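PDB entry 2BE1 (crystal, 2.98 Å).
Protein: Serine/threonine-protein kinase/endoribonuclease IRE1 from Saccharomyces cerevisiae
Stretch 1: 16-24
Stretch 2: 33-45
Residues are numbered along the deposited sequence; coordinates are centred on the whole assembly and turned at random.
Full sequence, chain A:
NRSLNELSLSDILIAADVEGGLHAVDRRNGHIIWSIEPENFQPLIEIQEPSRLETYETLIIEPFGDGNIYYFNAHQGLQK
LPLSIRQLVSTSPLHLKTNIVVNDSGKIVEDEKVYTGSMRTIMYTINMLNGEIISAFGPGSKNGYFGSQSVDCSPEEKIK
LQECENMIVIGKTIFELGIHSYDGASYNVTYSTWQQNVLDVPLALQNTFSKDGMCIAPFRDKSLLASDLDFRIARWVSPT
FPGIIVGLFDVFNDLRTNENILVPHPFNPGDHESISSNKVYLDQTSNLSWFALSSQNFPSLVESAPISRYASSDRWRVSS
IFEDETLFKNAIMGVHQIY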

ATOM      1  N   ALA A  16     -12.771  17.859  -8.502  1.00 24.28           N
ATOM      2  CA  ALA A  16     -12.187  16.792  -9.345  1.00 24.28           C
ATOM      3  C   ALA A  16     -13.218  16.168 -10.333  1.00 25.10           C
ATOM      4  O   ALA A  16     -14.304  15.724  -9.901  1.00 25.78           O
ATOM      5  CB  ALA A  16     -11.725  15.765  -8.476  1.00 23.03           C
ATOM      6  N   ASP A  17     -12.899  16.144 -11.636  1.00 25.12           N
ATOM      7  CA  ASP A  17     -13.745  15.455 -12.654  1.00 24.50           C
ATOM      8  C   ASP A  17     -13.281  13.995 -12.879  1.00 24.37           C
ATOM      9  O   ASP A  17     -12.118  13.659 -12.635  1.00 23.98           O
ATOM     10  CB  ASP A  17     -13.763  16.245 -13.979  1.00 24.25           C
ATOM     11  CG  ASP A  17     -12.378  16.279 -14.694  1.00 24.36           C
ATOM     12  OD1 ASP A  17     -11.952  17.287 -15.329  1.00 23.05           O
ATOM     13  OD2 ASP A  17     -11.696  15.247 -14.632  1.00 27.58           O
ATOM     14  N   VAL A  18     -14.177  13.144 -13.375  1.00 24.24           N
ATOM     15  CA  VAL A  18     -13.882  11.713 -13.556  1.00 24.07           C
ATOM     16  C   VAL A  18     -12.851  11.434 -14.654  1.00 24.92           C
ATOM     17  O   VAL A  18     -12.368  10.291 -14.772  1.00 25.42           O
ATOM     18  CB  VAL A  18     -15.175  10.857 -13.775  1.00 23.54           C
ATOM     19  CG1 VAL A  18     -15.660  10.974 -15.171  1.00 25.22           C
ATOM     20  CG2 VAL A  18     -14.925   9.441 -13.521  1.00 21.34           C
ATOM     21  N   GLU A  19     -12.495  12.443 -15.458  1.00 25.85           N
ATOM     22  CA  GLU A  19     -11.297  12.319 -16.313  1.00 27.28           C
ATOM     23  C   GLU A  19      -9.969  12.615 -15.600  1.00 28.21           C
ATOM     24  O   GLU A  19      -8.897  12.399 -16.153  1.00 28.93           O
ATOM     25  CB  GLU A  19     -11.453  13.143 -17.542  1.00 26.63           C
ATOM     26  CG  GLU A  19     -12.671  12.695 -18.191  1.00 29.08           C
ATOM     27  CD  GLU A  19     -12.442  11.550 -19.148  1.00 31.48           C
ATOM     28  OE1 GLU A  19     -11.358  11.569 -19.763  1.00 32.74           O
ATOM     29  OE2 GLU A  19     -13.342  10.673 -19.322  1.00 31.58           O
ATOM     30  N   GLY A  20     -10.042  13.080 -14.361  1.00 28.97           N
ATOM     31  CA  GLY A  20      -8.834  13.265 -13.587  1.00 30.41           C
ATOM     32  C   GLY A  20      -8.268  14.677 -13.639  1.00 30.99           C
ATOM     33  O   GLY A  20      -7.121  14.914 -13.260  1.00 32.31           O
ATOM     34  N   GLY A  21      -9.053  15.616 -14.111  1.00 30.43           N
ATOM     35  CA  GLY A  21      -8.686  16.990 -13.946  1.00 30.15           C
ATOM     36  C   GLY A  21      -9.165  17.633 -12.645  1.00 30.09           C
ATOM     37  O   GLY A  21     -10.018  17.120 -11.877  1.00 29.97           O
ATOM     38  N   LEU A  22      -8.615  18.813 -12.429  1.00 29.70           N
ATOM     39  CA  LEU A  22      -8.837  19.522 -11.221  1.00 29.16           C
ATOM     40  C   LEU A  22      -9.266  20.908 -11.598  1.00 28.90           C
ATOM     41  O   LEU A  22      -8.734  21.526 -12.518  1.00 29.12           O
ATOM     42  CB  LEU A  22      -7.528  19.583 -10.466  1.00 29.38           C
ATOM     43  CG  LEU A  22      -7.642  19.647  -8.949  1.00 30.66           C
ATOM     44  CD1 LEU A  22      -8.667  18.669  -8.431  1.00 29.54           C
ATOM     45  CD2 LEU A  22      -6.294  19.327  -8.355  1.00 32.70           C
ATOM     46  N   HIS A  23     -10.262  21.406 -10.896  1.00 28.51           N
ATOM     47  CA  HIS A  23     -10.622  22.780 -11.092  1.00 28.41           C
ATOM     48  C   HIS A  23     -10.881  23.463  -9.748  1.00 28.47           C
ATOM     49  O   HIS A  23     -11.163  22.798  -8.728  1.00 28.46           O
ATOM     50  CB  HIS A  23     -11.821  22.859 -11.993  1.00 28.50           C
ATOM     51  CG  HIS A  23     -11.905  21.734 -12.971  1.00 29.81           C
ATOM     52  ND1 HIS A  23     -12.140  21.930 -14.310  1.00 31.77           N
ATOM     53  CD2 HIS A  23     -11.807  20.397 -12.799  1.00 31.79           C
ATOM     54  CE1 HIS A  23     -12.166  20.757 -14.919  1.00 32.94           C
ATOM     55  NE2 HIS A  23     -11.954  19.810 -14.026  1.00 31.22           N
ATOM     56  N   ALA A  24     -10.707  24.784  -9.743  1.00 28.37           N
ATOM     57  CA  ALA A  24     -11.140  25.629  -8.628  1.00 28.40           C
ATOM     58  C   ALA A  24     -12.363  26.371  -9.094  1.00 28.39           C
ATOM     59  O   ALA A  24     -12.267  27.214 -10.007  1.00 28.25           O
ATOM     60  CB  ALA A  24     -10.098  26.619  -8.263  1.00 28.30           C
ATOM     61  N   ILE A  33     -13.103  29.203 -11.899  1.00 33.86           N
ATOM     62  CA  ILE A  33     -11.879  30.014 -11.797  1.00 34.77           C
ATOM     63  C   ILE A  33     -10.613  29.493 -12.573  1.00 35.40           C
ATOM     64  O   ILE A  33      -9.800  30.291 -13.038  1.00 35.18           O
ATOM     65  CB  ILE A  33     -11.498  30.245 -10.306  1.00 34.80           C
ATOM     66  CG1 ILE A  33     -12.751  30.481  -9.440  1.00 35.18           C
ATOM     67  CG2 ILE A  33     -10.477  31.369 -10.151  1.00 33.79           C
ATOM     68  CD1 ILE A  33     -12.432  30.700  -7.959  1.00 35.34           C
ATOM     69  N   TRP A  34     -10.417  28.178 -12.683  1.00 36.06           N
ATOM     70  CA  TRP A  34      -9.300  27.635 -13.486  1.00 36.57           C
ATOM     71  C   TRP A  34      -9.410  26.136 -13.499  1.00 37.27           C
ATOM     72  O   TRP A  34      -9.835  25.555 -12.485  1.00 37.92           O
ATOM     73  CB  TRP A  34      -7.921  28.029 -12.927  1.00 36.20           C
ATOM     74  CG  TRP A  34      -7.602  27.664 -11.444  1.00 36.47           C
ATOM     75  CD1 TRP A  34      -7.424  28.533 -10.407  1.00 36.65           C
ATOM     76  CD2 TRP A  34      -7.377  26.365 -10.893  1.00 36.05           C
ATOM     77  NE1 TRP A  34      -7.110  27.855  -9.238  1.00 35.18           N
ATOM     78  CE2 TRP A  34      -7.086  26.525  -9.516  1.00 35.48           C
ATOM     79  CE3 TRP A  34      -7.406  25.078 -11.424  1.00 34.83           C
ATOM     80  CZ2 TRP A  34      -6.863  25.463  -8.682  1.00 34.71           C
ATOM     81  CZ3 TRP A  34      -7.169  24.038 -10.604  1.00 35.22           C
ATOM     82  CH2 TRP A  34      -6.899  24.225  -9.239  1.00 35.67           C
ATOM     83  N   SER A  35      -9.039  25.508 -14.619  1.00 37.37           N
ATOM     84  CA  SER A  35      -8.978  24.040 -14.696  1.00 37.77           C
ATOM     85  C   SER A  35      -7.576  23.621 -15.088  1.00 38.30           C
ATOM     86  O   SER A  35      -6.866  24.367 -15.760  1.00 38.67           O
ATOM     87  CB  SER A  35      -9.919  23.486 -15.752  1.00 37.55           C
ATOM     88  OG  SER A  35     -11.210  23.995 -15.607  1.00 38.71           O
ATOM     89  N   ILE A  36      -7.192  22.415 -14.687  1.00 38.78           N
ATOM     90  CA  ILE A  36      -5.925  21.823 -15.052  1.00 38.75           C
ATOM     91  C   ILE A  36      -6.281  20.585 -15.804  1.00 40.06           C
ATOM     92  O   ILE A  36      -7.161  19.852 -15.366  1.00 39.51           O
ATOM     93  CB  ILE A  36      -5.218  21.382 -13.808  1.00 38.14           C
ATOM     94  CG1 ILE A  36      -4.978  22.582 -12.929  1.00 36.80           C
ATOM     95  CG2 ILE A  36      -3.908  20.702 -14.128  1.00 37.32           C
ATOM     96  CD1 ILE A  36      -4.671  22.191 -11.550  1.00 35.91           C
ATOM     97  N   GLU A  37      -5.594  20.344 -16.918  1.00 42.29           N
ATOM     98  CA  GLU A  37      -5.827  19.140 -17.719  1.00 45.06           C
ATOM     99  C   GLU A  37      -5.288  17.813 -17.120  1.00 45.75           C
ATOM    100  O   GLU A  37      -4.317  17.818 -16.347  1.00 46.53           O
ATOM    101  CB  GLU A  37      -5.323  19.361 -19.118  1.00 45.32           C
ATOM    102  CG  GLU A  37      -6.387  19.977 -19.950  1.00 51.43           C
ATOM    103  CD  GLU A  37      -5.852  20.420 -21.301  1.00 59.99           C
ATOM    104  OE1 GLU A  37      -4.630  20.762 -21.375  1.00 62.77           O
ATOM    105  OE2 GLU A  37      -6.661  20.433 -22.279  1.00 62.17           O
ATOM    106  N   PRO A  38      -5.917  16.670 -17.461  1.00 46.21           N
ATOM    107  CA  PRO A  38      -5.530  15.465 -16.754  1.00 46.81           C
ATOM    108  C   PRO A  38      -4.208  14.798 -17.224  1.00 47.92           C
ATOM    109  O   PRO A  38      -3.720  13.864 -16.546  1.00 48.08           O
ATOM    110  CB  PRO A  38      -6.748  14.567 -16.939  1.00 46.56           C
ATOM    111  CG  PRO A  38      -7.341  14.978 -18.197  1.00 46.24           C
ATOM    112  CD  PRO A  38      -6.984  16.414 -18.441  1.00 46.21           C
ATOM    113  N   GLU A  39      -3.639  15.286 -18.345  1.00 48.91           N
ATOM    114  CA  GLU A  39      -2.266  14.938 -18.814  1.00 50.01           C
ATOM    115  C   GLU A  39      -1.337  15.176 -17.691  1.00 49.67           C
ATOM    116  O   GLU A  39      -0.388  14.444 -17.520  1.00 49.89           O
ATOM    117  CB  GLU A  39      -1.785  15.847 -19.958  1.00 50.54           C
ATOM    118  CG  GLU A  39      -2.518  15.643 -21.276  1.00 54.96           C
ATOM    119  CD  GLU A  39      -4.037  15.582 -21.090  1.00 59.61           C
ATOM    120  OE1 GLU A  39      -4.645  16.663 -20.866  1.00 61.84           O
ATOM    121  OE2 GLU A  39      -4.603  14.458 -21.143  1.00 60.17           O
ATOM    122  N   ASN A  40      -1.619  16.229 -16.934  1.00 49.77           N
ATOM    123  CA  ASN A  40      -0.833  16.570 -15.766  1.00 50.03           C
ATOM    124  C   ASN A  40      -0.879  15.577 -14.632  1.00 49.81           C
ATOM    125  O   ASN A  40       0.065  15.489 -13.863  1.00 50.15           O
ATOM    126  CB  ASN A  40      -1.183  17.950 -15.278  1.00 50.06           C
ATOM    127  CG  ASN A  40      -0.766  18.999 -16.261  1.00 52.15           C
ATOM    128  OD1 ASN A  40      -1.469  19.970 -16.471  1.00 55.42           O
ATOM    129  ND2 ASN A  40       0.377  18.795 -16.901  1.00 54.13           N
ATOM    130  N   PHE A  41      -1.946  14.795 -14.543  1.00 49.31           N
ATOM    131  CA  PHE A  41      -2.046  13.818 -13.479  1.00 48.18           C
ATOM    132  C   PHE A  41      -2.197  12.439 -14.086  1.00 47.71           C
ATOM    133  O   PHE A  41      -1.410  12.039 -14.915  1.00 47.29           O
ATOM    134  CB  PHE A  41      -3.204  14.202 -12.533  1.00 48.20           C
ATOM    135  CG  PHE A  41      -3.174  15.650 -12.100  1.00 47.42           C
ATOM    136  CD1 PHE A  41      -4.252  16.465 -12.279  1.00 47.87           C
ATOM    137  CD2 PHE A  41      -2.040  16.206 -11.548  1.00 46.52           C
ATOM    138  CE1 PHE A  41      -4.203  17.829 -11.883  1.00 47.35           C
ATOM    139  CE2 PHE A  41      -1.997  17.544 -11.163  1.00 46.52           C
ATOM    140  CZ  PHE A  41      -3.078  18.356 -11.331  1.00 46.62           C
ATOM    141  N   GLN A  42      -3.220  11.718 -13.655  1.00 47.63           N
ATOM    142  CA  GLN A  42      -3.521  10.365 -14.117  1.00 47.06           C
ATOM    143  C   GLN A  42      -5.032  10.256 -14.227  1.00 45.92           C
ATOM    144  O   GLN A  42      -5.757  10.847 -13.396  1.00 46.04           O
ATOM    145  CB  GLN A  42      -3.035   9.284 -13.130  1.00 47.30           C
ATOM    146  CG  GLN A  42      -1.691   9.565 -12.429  1.00 49.63           C
ATOM    147  CD  GLN A  42      -1.794  10.767 -11.461  1.00 52.47           C
ATOM    148  OE1 GLN A  42      -0.774  11.391 -11.081  1.00 54.27           O
ATOM    149  NE2 GLN A  42      -3.042  11.099 -11.068  1.00 52.07           N
ATOM    150  N   PRO A  43      -5.509   9.544 -15.280  1.00 44.45           N
ATOM    151  CA  PRO A  43      -6.856   8.956 -15.422  1.00 42.73           C
ATOM    152  C   PRO A  43      -7.319   8.370 -14.088  1.00 40.57           C
ATOM    153  O   PRO A  43      -6.536   7.660 -13.432  1.00 39.99           O
ATOM    154  CB  PRO A  43      -6.635   7.784 -16.418  1.00 43.31           C
ATOM    155  CG  PRO A  43      -5.183   7.904 -16.933  1.00 43.96           C
ATOM    156  CD  PRO A  43      -4.688   9.309 -16.489  1.00 44.34           C
ATOM    157  N   LEU A  44      -8.563   8.655 -13.691  1.00 38.38           N
ATOM    158  CA  LEU A  44      -9.054   8.241 -12.353  1.00 35.95           C
ATOM    159  C   LEU A  44      -9.352   6.783 -12.321  1.00 35.16           C
ATOM    160  O   LEU A  44      -9.095   6.124 -11.350  1.00 35.33           O
ATOM    161  CB  LEU A  44     -10.318   8.991 -11.959  1.00 35.27           C
ATOM    162  CG  LEU A  44     -10.410   9.878 -10.742  1.00 32.99           C
ATOM    163  CD1 LEU A  44      -9.156  10.588 -10.627  1.00 33.58           C
ATOM    164  CD2 LEU A  44     -11.460  10.862 -11.033  1.00 32.28           C
ATOM    165  N   ILE A  45      -9.936   6.287 -13.388  1.00 34.77           N
ATOM    166  CA  ILE A  45     -10.162   4.878 -13.491  1.00 34.88           C
ATOM    167  C   ILE A  45      -9.822   4.376 -14.906  1.00 35.80           C
ATOM    168  O   ILE A  45     -10.164   4.981 -15.907  1.00 35.55           O
ATOM    169  CB  ILE A  45     -11.580   4.446 -12.909  1.00 34.20           C
ATOM    170  CG1 ILE A  45     -12.504   3.854 -13.928  1.00 34.21           C
ATOM    171  CG2 ILE A  45     -12.308   5.583 -12.375  1.00 34.06           C
ATOM    172  CD1 ILE A  45     -12.064   2.537 -14.382  1.00 36.39           C
TER

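What sets the two stretches side by side? Strand 22-24 runs antiparallel to strand 33-36, and two pairs of backbone hydrogen bonds tie them. Ile 36 N gives to Leu 22 O at 2.8 Å, and Leu 22 N returns a weak bond to Ile 36 O at 3.4 Å. Ala 24 N gives to Trp 34 O at 3.0 Å, while Trp 34 N reaches Ala 24 O weakly at 3.4 Å. Between these pairs the CA atoms come nearest, His 23 CA and Ser 35 CA being 4.2 Å apart, and His 23 CA lies 3.2 Å from Trp 34 O in a CA-H...O contact.

Which bumps fill which hollows on the face carrying Leu 22, Ala 24, Trp 34 and Ile 36? The smallest side chain meets the largest ring: Ala 24 CB sits over the indole of Trp 34, 3.3 Å from Trp 34 CE2, and makes a CH-pi contact with the five-membered ring. The methyl of Ala 24 lies against the flat ring, over its face. The edge of the indole continues to Leu 22, where Trp 34 CZ3 comes 3.5 Å from Leu 22 O. Leu 22 is buried; Ile 36 CD1 and Phe 41 CE1 both lie 4.0 Å from Leu 22 CB, on the same side of it.

How is the face with His 23 and Ser 35 joined? Here the contact is polar: His 23 ND1 and Ser 35 OG share a hydrogen bond of 2.6 Å at the edge of the imidazole. The other ring nitrogen, His 23 NE2, donates to Asp 17 OD1 at 2.8 Å, and Asp 17 OD2 accepts from Gly 21 N at 2.7 Å. One carboxylate thus braces both the turn and the histidine that reaches across to the serine.

Why are there glycines at the end of the turn and just after it, and what packs against them? Asp 17 to Gly 20 form a type I turn, and the positive phi of Gly 20 brings its backbone to angles that call for glycine. A CB there would also strike Gln 42 O; one on Gly 21 would meet Ile 36 O and Asp 17 OD1. The bare backbone leaves room for the second stretch to close in. Pro 38 presses its CB to 3.2 Å from Glu 19 O, Phe 41 brings CD1 to 3.4 Å from Gly 20 O at the ring edge, and Leu 44 sets CD2 3.6 Å from Val 18 CA.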